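Long-range contacts in copper-containing nitrite reductase (Hyphomicrobium denitrificans 1NES1, PDB 6TFO), which probably reduces nitrite to nitric oxide with electrons from cytochrome c, and is a copper-containing enzyme with several cupredoxin domains per chain: residues 188-192 / 220-224; 273-279 / 296-302; 146-150 / 193-198. The contacts are given in a common frame with arbitrary orientation. Residue numbers count along the deposited sequence, not the author numbering.

Contact 1 of 3, residues 188-192 / 220-224. With CU (copper (II) ion), chain J.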
loop_
_atom_site.group_PDB
_atom_site.type_symbol
_atom_site.label_atom_id
_atom_site.label_comp_id
_atom_site.label_asym_id
_atom_site.label_seq_id
_atom_site.Cartn_x
_atom_site.Cartn_y
_atom_site.Cartn_z
ATOM N N TYR C 188 -28.731 17.774 -10.830
ATOM C CA TYR C 188 -29.839 17.961 -9.877
ATOM C C TYR C 188 -31.072 17.229 -10.402
ATOM O O TYR C 188 -31.275 17.145 -11.652
ATOM C CB TYR C 188 -30.118 19.448 -9.684
ATOM C CG TYR C 188 -29.036 20.206 -8.955
ATOM C CD1 TYR C 188 -27.962 20.746 -9.634
ATOM C CD2 TYR C 188 -29.092 20.394 -7.581
ATOM C CE1 TYR C 188 -26.989 21.482 -8.976
ATOM C CE2 TYR C 188 -28.127 21.122 -6.908
ATOM C CZ TYR C 188 -27.071 21.663 -7.608
ATOM O OH TYR C 188 -26.091 22.339 -6.946
ATOM N N TRP C 189 -31.834 16.675 -9.460
ATOM C CA TRP C 189 -33.255 16.287 -9.619
ATOM C C TRP C 189 -34.113 17.284 -8.829
ATOM O O TRP C 189 -33.804 17.526 -7.652
ATOM C CB TRP C 189 -33.488 14.841 -9.162
ATOM C CG TRP C 189 -32.600 13.832 -9.814
ATOM C CD1 TRP C 189 -31.867 14.002 -10.947
ATOM C CD2 TRP C 189 -32.402 12.468 -9.402
ATOM N NE1 TRP C 189 -31.199 12.849 -11.245
ATOM C CE2 TRP C 189 -31.497 11.891 -10.313
ATOM C CE3 TRP C 189 -32.875 11.685 -8.349
ATOM C CZ2 TRP C 189 -31.070 10.569 -10.206
ATOM C CZ3 TRP C 189 -32.460 10.374 -8.249
ATOM C CH2 TRP C 189 -31.570 9.824 -9.168
ATOM N N THR C 190 -35.152 17.844 -9.452
ATOM C CA THR C 190 -35.905 18.996 -8.896
ATOM C C THR C 190 -37.408 18.865 -9.140
ATOM O O THR C 190 -37.834 18.120 -10.046
ATOM C CB THR C 190 -35.439 20.311 -9.524
ATOM O OG1 THR C 190 -35.856 20.308 -10.889
ATOM C CG2 THR C 190 -33.942 20.500 -9.417
ATOM N N PHE C 191 -38.168 19.621 -8.345
ATOM C CA PHE C 191 -39.537 20.076 -8.678
ATOM C C PHE C 191 -39.374 21.430 -9.388
ATOM O O PHE C 191 -38.844 22.373 -8.769
ATOM C CB PHE C 191 -40.375 20.097 -7.401
ATOM C CG PHE C 191 -40.549 18.766 -6.705
ATOM C CD1 PHE C 191 -41.419 17.817 -7.193
ATOM C CD2 PHE C 191 -39.905 18.502 -5.515
ATOM C CE1 PHE C 191 -41.626 16.624 -6.515
ATOM C CE2 PHE C 191 -40.103 17.317 -4.829
ATOM C CZ PHE C 191 -40.977 16.378 -5.322
ATOM N N ASN C 192 -39.696 21.472 -10.687
ATOM C CA ASN C 192 -39.821 22.714 -11.491
ATOM C C ASN C 192 -38.456 23.383 -11.656
ATOM O O ASN C 192 -38.405 24.617 -11.771
ATOM C CB ASN C 192 -40.895 23.622 -10.886
ATOM C CG ASN C 192 -42.266 23.021 -11.092
ATOM O OD1 ASN C 192 -42.631 22.042 -10.448
ATOM N ND2 ASN C 192 -42.984 23.526 -12.078
ATOM N N MET C 220 -35.318 8.715 -14.216
ATOM C CA MET C 220 -35.904 8.076 -13.011
ATOM C C MET C 220 -37.408 8.346 -12.924
ATOM O O MET C 220 -37.877 9.412 -13.370
ATOM C CB MET C 220 -35.226 8.579 -11.734
ATOM C CG MET C 220 -33.724 8.533 -11.798
ATOM S SD MET C 220 -33.125 6.926 -12.316
ATOM C CE MET C 220 -31.362 7.271 -12.268
ATOM N N ILE C 221 -38.126 7.382 -12.355
ATOM C CA ILE C 221 -39.466 7.580 -11.737
ATOM C C ILE C 221 -39.319 8.681 -10.670
ATOM O O ILE C 221 -38.276 8.738 -10.005
ATOM C CB ILE C 221 -39.991 6.233 -11.176
ATOM C CG1 ILE C 221 -40.215 5.181 -12.272
ATOM C CG2 ILE C 221 -41.248 6.445 -10.343
ATOM C CD1 ILE C 221 -40.418 3.766 -11.757
ATOM N N HIS C 222 -40.292 9.578 -10.553
ATOM C CA HIS C 222 -40.375 10.573 -9.448
ATOM C C HIS C 222 -41.761 10.537 -8.796
ATOM O O HIS C 222 -42.713 9.989 -9.398
ATOM C CB HIS C 222 -40.016 11.971 -9.955
ATOM C CG HIS C 222 -38.596 12.049 -10.378
ATOM N ND1 HIS C 222 -37.578 12.030 -9.471
ATOM C CD2 HIS C 222 -38.030 12.078 -11.600
ATOM C CE1 HIS C 222 -36.434 12.072 -10.113
ATOM N NE2 HIS C 222 -36.687 12.113 -11.426
ATOM N N SER C 223 -41.858 11.121 -7.606
ATOM C CA SER C 223 -43.056 11.069 -6.742
ATOM C C SER C 223 -43.063 12.288 -5.811
ATOM O O SER C 223 -42.168 13.146 -5.937
ATOM C CB SER C 223 -43.070 9.772 -5.976
ATOM O OG SER C 223 -41.947 9.702 -5.105
ATOM N N VAL C 224 -44.048 12.369 -4.917
ATOM C CA VAL C 224 -44.043 13.394 -3.840
ATOM C C VAL C 224 -44.778 12.846 -2.620
ATOM O O VAL C 224 -45.834 12.212 -2.782
ATOM C CB VAL C 224 -44.625 14.725 -4.328
ATOM C CG1 VAL C 224 -46.055 14.575 -4.795
ATOM C CG2 VAL C 224 -44.510 15.798 -3.267
HETATM CU CU CU J . -37.472 11.857 -7.446
#
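The type 1 copper site of the second cupredoxin domain is walled here by two aromatic side chains of strand 184-191. His222 ND1 binds the copper at 2.0 Å, alongside Cys263, His271 and Met276. The edge of the imidazole is directed at the face of Trp189 in an offset edge-to-face pair, the centroids of the His222 ring and the five-membered Trp189 ring 5.6 Å apart and the planes at 73°; Trp189 CE3 lies 4.0 Å from His222 CE1. Met220 CG sits over the indole face, 3.6 Å from Trp189 CH2, a CH-pi contact, while its sulfur adds an oblique Met-aromatic approach. As in other cupredoxins, the first histidine ligand comes from a loop, here between strands 207-214 and 225-226, packed against a beta-sandwich strand. Further along, Phe191 CZ meets Val224 CB at 4.1 Å and Ser223 O at 3.5 Å, the carbonyl oxygen near the ring plane. His222 NE2 is hydrogen-bonded to Glu175, and Thr102 of a second subunit packs on both Trp189 and Met220.

Contact 2 of 3, residues 273-279 / 296-302. With CU (copper (II) ion), chain J.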
loop_
_atom_site.group_PDB
_atom_site.type_symbol
_atom_site.label_atom_id
_atom_site.label_comp_id
_atom_site.label_asym_id
_atom_site.label_seq_id
_atom_site.Cartn_x
_atom_site.Cartn_y
_atom_site.Cartn_z
ATOM N N THR C 273 -31.088 14.378 -1.725
ATOM C CA THR C 273 -29.762 15.053 -1.887
ATOM C C THR C 273 -29.691 15.775 -3.239
ATOM O O THR C 273 -29.079 16.870 -3.302
ATOM C CB THR C 273 -28.560 14.109 -1.704
ATOM O OG1 THR C 273 -27.381 14.908 -1.829
ATOM C CG2 THR C 273 -28.499 12.974 -2.698
ATOM N N ASN C 274 -30.291 15.189 -4.278
ATOM C CA ASN C 274 -30.212 15.699 -5.673
ATOM C C ASN C 274 -31.051 16.964 -5.830
ATOM O O ASN C 274 -30.787 17.697 -6.798
ATOM C CB ASN C 274 -30.597 14.613 -6.677
ATOM C CG ASN C 274 -29.446 13.673 -6.985
ATOM O OD1 ASN C 274 -29.571 12.821 -7.854
ATOM N ND2 ASN C 274 -28.346 13.800 -6.269
ATOM N N GLY C 275 -32.035 17.182 -4.944
ATOM C CA GLY C 275 -32.676 18.497 -4.737
ATOM C C GLY C 275 -34.195 18.458 -4.673
ATOM O O GLY C 275 -34.793 19.565 -4.744
ATOM N N MET C 276 -34.805 17.273 -4.512
ATOM C CA MET C 276 -36.281 17.096 -4.597
ATOM C C MET C 276 -36.891 17.290 -3.197
ATOM O O MET C 276 -37.371 16.310 -2.583
ATOM C CB MET C 276 -36.652 15.745 -5.223
ATOM C CG MET C 276 -36.030 15.557 -6.616
ATOM S SD MET C 276 -36.785 14.252 -7.657
ATOM C CE MET C 276 -38.223 15.141 -8.228
ATOM N N TYR C 277 -36.890 18.546 -2.727
ATOM C CA TYR C 277 -37.547 18.964 -1.464
ATOM C C TYR C 277 -38.068 20.398 -1.584
ATOM O O TYR C 277 -37.510 21.191 -2.356
ATOM C CB TYR C 277 -36.585 18.806 -0.281
ATOM C CG TYR C 277 -35.198 19.385 -0.448
ATOM C CD1 TYR C 277 -34.917 20.701 -0.096
ATOM C CD2 TYR C 277 -34.137 18.596 -0.874
ATOM C CE1 TYR C 277 -33.632 21.224 -0.189
ATOM C CE2 TYR C 277 -32.845 19.102 -0.972
ATOM C CZ TYR C 277 -32.587 20.418 -0.616
ATOM O OH TYR C 277 -31.326 20.924 -0.708
ATOM N N GLY C 278 -39.114 20.711 -0.811
ATOM C CA GLY C 278 -39.772 22.032 -0.738
ATOM C C GLY C 278 -40.652 22.160 0.488
ATOM O O GLY C 278 -40.715 21.200 1.303
ATOM N N LEU C 279 -41.322 23.302 0.627
ATOM C CA LEU C 279 -42.210 23.600 1.789
ATOM C C LEU C 279 -43.655 23.777 1.311
ATOM O O LEU C 279 -43.866 24.402 0.253
ATOM C CB LEU C 279 -41.707 24.859 2.497
ATOM C CG LEU C 279 -40.465 24.698 3.370
ATOM C CD1 LEU C 279 -40.121 26.014 4.045
ATOM C CD2 LEU C 279 -40.638 23.605 4.409
ATOM N N TYR C 296 -38.186 32.272 1.868
ATOM C CA TYR C 296 -38.177 30.804 1.651
ATOM C C TYR C 296 -36.723 30.310 1.616
ATOM O O TYR C 296 -35.990 30.653 0.673
ATOM C CB TYR C 296 -38.881 30.532 0.328
ATOM C CG TYR C 296 -39.072 29.092 -0.056
ATOM C CD1 TYR C 296 -38.968 28.054 0.853
ATOM C CD2 TYR C 296 -39.453 28.788 -1.345
ATOM C CE1 TYR C 296 -39.219 26.748 0.475
ATOM C CE2 TYR C 296 -39.716 27.494 -1.736
ATOM C CZ TYR C 296 -39.593 26.466 -0.828
ATOM O OH TYR C 296 -39.844 25.191 -1.252
ATOM N N VAL C 297 -36.301 29.574 2.644
ATOM C CA VAL C 297 -34.927 29.012 2.752
ATOM C C VAL C 297 -35.009 27.529 3.151
ATOM O O VAL C 297 -35.730 27.194 4.113
ATOM C CB VAL C 297 -34.055 29.826 3.721
ATOM C CG1 VAL C 297 -32.684 29.188 3.889
ATOM C CG2 VAL C 297 -33.919 31.275 3.273
ATOM N N MET C 298 -34.277 26.671 2.428
ATOM C CA MET C 298 -34.149 25.233 2.752
ATOM C C MET C 298 -32.675 24.814 2.690
ATOM O O MET C 298 -31.941 25.287 1.797
ATOM C CB MET C 298 -34.996 24.372 1.812
ATOM C CG MET C 298 -36.476 24.532 2.047
ATOM S SD MET C 298 -37.461 23.135 1.445
ATOM C CE MET C 298 -37.437 22.034 2.858
ATOM N N GLN C 299 -32.253 23.986 3.654
ATOM C CA GLN C 299 -30.860 23.494 3.787
ATOM C C GLN C 299 -30.837 22.041 3.331
ATOM O O GLN C 299 -31.743 21.271 3.694
ATOM C CB GLN C 299 -30.356 23.639 5.227
ATOM C CG GLN C 299 -29.032 22.961 5.504
ATOM C CD GLN C 299 -28.586 23.228 6.914
ATOM O OE1 GLN C 299 -28.775 24.327 7.442
ATOM N NE2 GLN C 299 -27.998 22.210 7.530
ATOM N N GLY C 300 -29.801 21.679 2.587
ATOM C CA GLY C 300 -29.556 20.273 2.234
ATOM C C GLY C 300 -28.090 20.008 2.009
ATOM O O GLY C 300 -27.279 20.972 2.048
ATOM N N GLU C 301 -27.778 18.738 1.781
ATOM C CA GLU C 301 -26.395 18.242 1.595
ATOM C C GLU C 301 -26.265 17.603 0.202
ATOM O O GLU C 301 -27.240 17.035 -0.318
ATOM C CB GLU C 301 -26.016 17.239 2.696
ATOM C CG GLU C 301 -26.503 17.573 4.106
ATOM C CD GLU C 301 -27.627 16.701 4.637
ATOM O OE1 GLU C 301 -27.699 15.506 4.248
ATOM O OE2 GLU C 301 -28.416 17.195 5.467
ATOM N N ILE C 302 -25.072 17.682 -0.373
ATOM C CA ILE C 302 -24.700 16.971 -1.623
ATOM C C ILE C 302 -23.419 16.173 -1.330
ATOM O O ILE C 302 -22.513 16.693 -0.642
ATOM C CB ILE C 302 -24.608 17.970 -2.804
ATOM C CG1 ILE C 302 -26.004 18.448 -3.213
ATOM C CG2 ILE C 302 -23.850 17.373 -3.980
ATOM C CD1 ILE C 302 -26.019 19.461 -4.328
HETATM CU CU CU J . -37.472 11.857 -7.446
HETATM O O HOH W 1 -30.182 23.506 -0.595
#
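Met298 lies at the apolar centre, its sulfur wedged against strand 277-283: Met298 SD is 3.4 Å from Gly278 CA and 3.8 Å from Tyr277 CD1, a Met-aromatic contact at the ring edge, and Met298 CE reaches Leu279 CD2 at 3.9 Å. Leu279 CB also packs on Tyr296 CE1 at 3.7 Å. Two glycines make room for the tyrosines. Tyr296 OH comes within 3.2 Å of Gly278 CA, and Tyr277 OH within 3.5 Å of Gly300 CA, where a beta carbon would clash with the hydroxyl. Outward from this core, Leu279 N donates to Tyr296 OH (3.0 Å), which is also hydrogen-bonded to Gly197 O, and a water lies 2.8 Å from Tyr277 OH. At the far end, Thr273 OG1 donates to Glu301 O at 2.6 Å, tying the end of helix 268-274 to strand 293-302. A Schellman motif at Gly275, whose positive phi suits glycine, ends that helix and leads to Met276, whose SD binds the type 1 copper at 2.5 Å. The axes of 277-279 and 296-302 come within 8.0 Å, directions 147° apart, as the sheet of the copper-carrying second cupredoxin domain packs against that of the following cupredoxin domain.

Contact 3 of 3, residues 146-150 / 193-198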
loop_
_atom_site.group_PDB
_atom_site.type_symbol
_atom_site.label_atom_id
_atom_site.label_comp_id
_atom_site.label_asym_id
_atom_site.label_seq_id
_atom_site.Cartn_x
_atom_site.Cartn_y
_atom_site.Cartn_z
ATOM N N ALA C 146 -27.562 25.477 -15.880
ATOM C CA ALA C 146 -28.765 26.219 -15.434
ATOM C C ALA C 146 -28.551 26.698 -13.996
ATOM O O ALA C 146 -27.920 25.941 -13.204
ATOM C CB ALA C 146 -29.990 25.347 -15.537
ATOM N N ASP C 147 -29.010 27.915 -13.680
ATOM C CA ASP C 147 -29.159 28.401 -12.281
ATOM C C ASP C 147 -30.332 27.637 -11.659
ATOM O O ASP C 147 -31.460 27.866 -12.118
ATOM C CB ASP C 147 -29.356 29.918 -12.236
ATOM C CG ASP C 147 -29.907 30.423 -10.914
ATOM O OD1 ASP C 147 -29.672 29.768 -9.888
ATOM O OD2 ASP C 147 -30.573 31.458 -10.922
ATOM N N ILE C 148 -30.071 26.759 -10.678
ATOM C CA ILE C 148 -31.108 25.906 -10.013
ATOM C C ILE C 148 -31.469 26.462 -8.619
ATOM O O ILE C 148 -32.278 25.829 -7.898
ATOM C CB ILE C 148 -30.660 24.426 -9.967
ATOM C CG1 ILE C 148 -29.253 24.220 -9.393
ATOM C CG2 ILE C 148 -30.795 23.809 -11.349
ATOM C CD1 ILE C 148 -29.118 24.494 -7.921
ATOM N N THR C 149 -30.910 27.607 -8.239
ATOM C CA THR C 149 -31.170 28.257 -6.934
ATOM C C THR C 149 -32.546 28.937 -6.967
ATOM O O THR C 149 -32.745 29.858 -7.792
ATOM C CB THR C 149 -30.052 29.243 -6.590
ATOM O OG1 THR C 149 -28.876 28.460 -6.366
ATOM C CG2 THR C 149 -30.366 30.109 -5.387
ATOM N N ARG C 150 -33.450 28.494 -6.092
ATOM C CA ARG C 150 -34.705 29.200 -5.731
ATOM C C ARG C 150 -34.392 30.558 -5.093
ATOM O O ARG C 150 -33.713 30.596 -4.051
ATOM C CB ARG C 150 -35.497 28.357 -4.737
ATOM C CG ARG C 150 -36.817 28.985 -4.301
ATOM C CD ARG C 150 -37.840 28.991 -5.409
ATOM N NE ARG C 150 -38.179 27.640 -5.824
ATOM C CZ ARG C 150 -38.871 27.346 -6.911
ATOM N NH1 ARG C 150 -39.295 28.312 -7.703
ATOM N NH2 ARG C 150 -39.122 26.088 -7.220
ATOM N N GLY C 193 -37.395 22.582 -11.732
ATOM C CA GLY C 193 -36.062 23.029 -12.191
ATOM C C GLY C 193 -35.335 23.905 -11.187
ATOM O O GLY C 193 -34.395 24.597 -11.625
ATOM N N LYS C 194 -35.730 23.890 -9.903
ATOM C CA LYS C 194 -35.094 24.728 -8.850
ATOM C C LYS C 194 -35.083 24.004 -7.496
ATOM O O LYS C 194 -35.843 23.038 -7.307
ATOM C CB LYS C 194 -35.798 26.085 -8.790
ATOM C CG LYS C 194 -35.113 27.194 -9.566
ATOM C CD LYS C 194 -36.062 28.064 -10.362
ATOM C CE LYS C 194 -35.535 29.471 -10.596
ATOM N NZ LYS C 194 -34.052 29.513 -10.731
ATOM N N VAL C 195 -34.205 24.454 -6.598
ATOM C CA VAL C 195 -33.984 23.837 -5.258
ATOM C C VAL C 195 -33.971 24.968 -4.242
ATOM O O VAL C 195 -33.141 25.864 -4.359
ATOM C CB VAL C 195 -32.672 23.029 -5.188
ATOM C CG1 VAL C 195 -32.444 22.416 -3.814
ATOM C CG2 VAL C 195 -32.630 21.954 -6.249
ATOM N N PRO C 196 -34.897 24.985 -3.255
ATOM C CA PRO C 196 -35.978 23.999 -3.157
ATOM C C PRO C 196 -37.079 24.162 -4.217
ATOM O O PRO C 196 -37.073 25.135 -4.935
ATOM C CB PRO C 196 -36.582 24.272 -1.771
ATOM C CG PRO C 196 -36.311 25.752 -1.552
ATOM C CD PRO C 196 -34.934 25.957 -2.155
ATOM N N GLY C 197 -37.995 23.195 -4.271
ATOM C CA GLY C 197 -39.184 23.205 -5.144
ATOM C C GLY C 197 -40.103 24.391 -4.842
ATOM O O GLY C 197 -39.825 25.196 -3.952
ATOM N N PRO C 198 -41.202 24.567 -5.610
ATOM C CA PRO C 198 -42.123 25.678 -5.378
ATOM C C PRO C 198 -42.624 25.689 -3.931
ATOM O O PRO C 198 -42.834 24.617 -3.398
ATOM C CB PRO C 198 -43.258 25.411 -6.377
ATOM C CG PRO C 198 -42.570 24.652 -7.490
ATOM C CD PRO C 198 -41.590 23.752 -6.769
#
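A cis peptide bond between Val195 and Pro196 turns the chain beside Arg150, whose guanidinium is sandwiched between Lys194 CB over one face and Pro198 CA over the other. In its plane the same group grips one carbonyl twice: Arg150 NE donates to Pro196 O at 2.9 Å and Arg150 NH2 to Pro196 O at 3.2 Å. The remaining nitrogen, Arg150 NH1, forms a salt bridge with Asp154, so the buried charge is answered. Arg150 CB also packs on Pro196 CD at 3.6 Å. Next to this lies a short piece of beta-type pairing, a single bridge between Thr149 and Val195, in which Val195 N donates to Ile148 O (2.7 Å) and Arg150 N to Val195 O (3.2 Å). The Lys194 side chain extends across the other segment, its NZ donating to Thr149 O at 3.2 Å and more weakly to Asp147 O at 3.4 Å; the salt bridge from Lys194 NZ to Asp147 OD2 is long, 4.0 Å. Asp147 OD1 accepts from Thr149 N at 3.0 Å, closing an Asx turn, while Asp147 OD2 is hydrogen-bonded to His342 NE2. The contact thus joins the loop between strands 128-134 and 166-181 to the loop between strands 184-191 and 200-203, with Ile148 and Val195 against Tyr188 of strand 184-191 and Pro196 against Tyr296 and Met298 of strand 293-302.

How the contacts relate
Contacts 1 and 2 supply two ligands of one type 1 copper: His222 ND1 and Met276 SD lie 3.0 Å apart at the metal. They also join through backbone, Trp189 N being 3.0 Å from Asn274 O in a probable hydrogen bond. Contact 3 stands back from the site, the side chain of Val195 about 11 Å from the copper at its nearest, yet it touches both others. Its Gly197 is held by contact 2, with Tyr296 OH to Gly197 O at 2.7 Å and Gly197 N to Tyr277 O at 2.8 Å, both probable hydrogen bonds. Toward contact 1, Ile148 CD1 packs on Tyr188 CZ at 3.5 Å. Centres lie 9 to 12 Å apart.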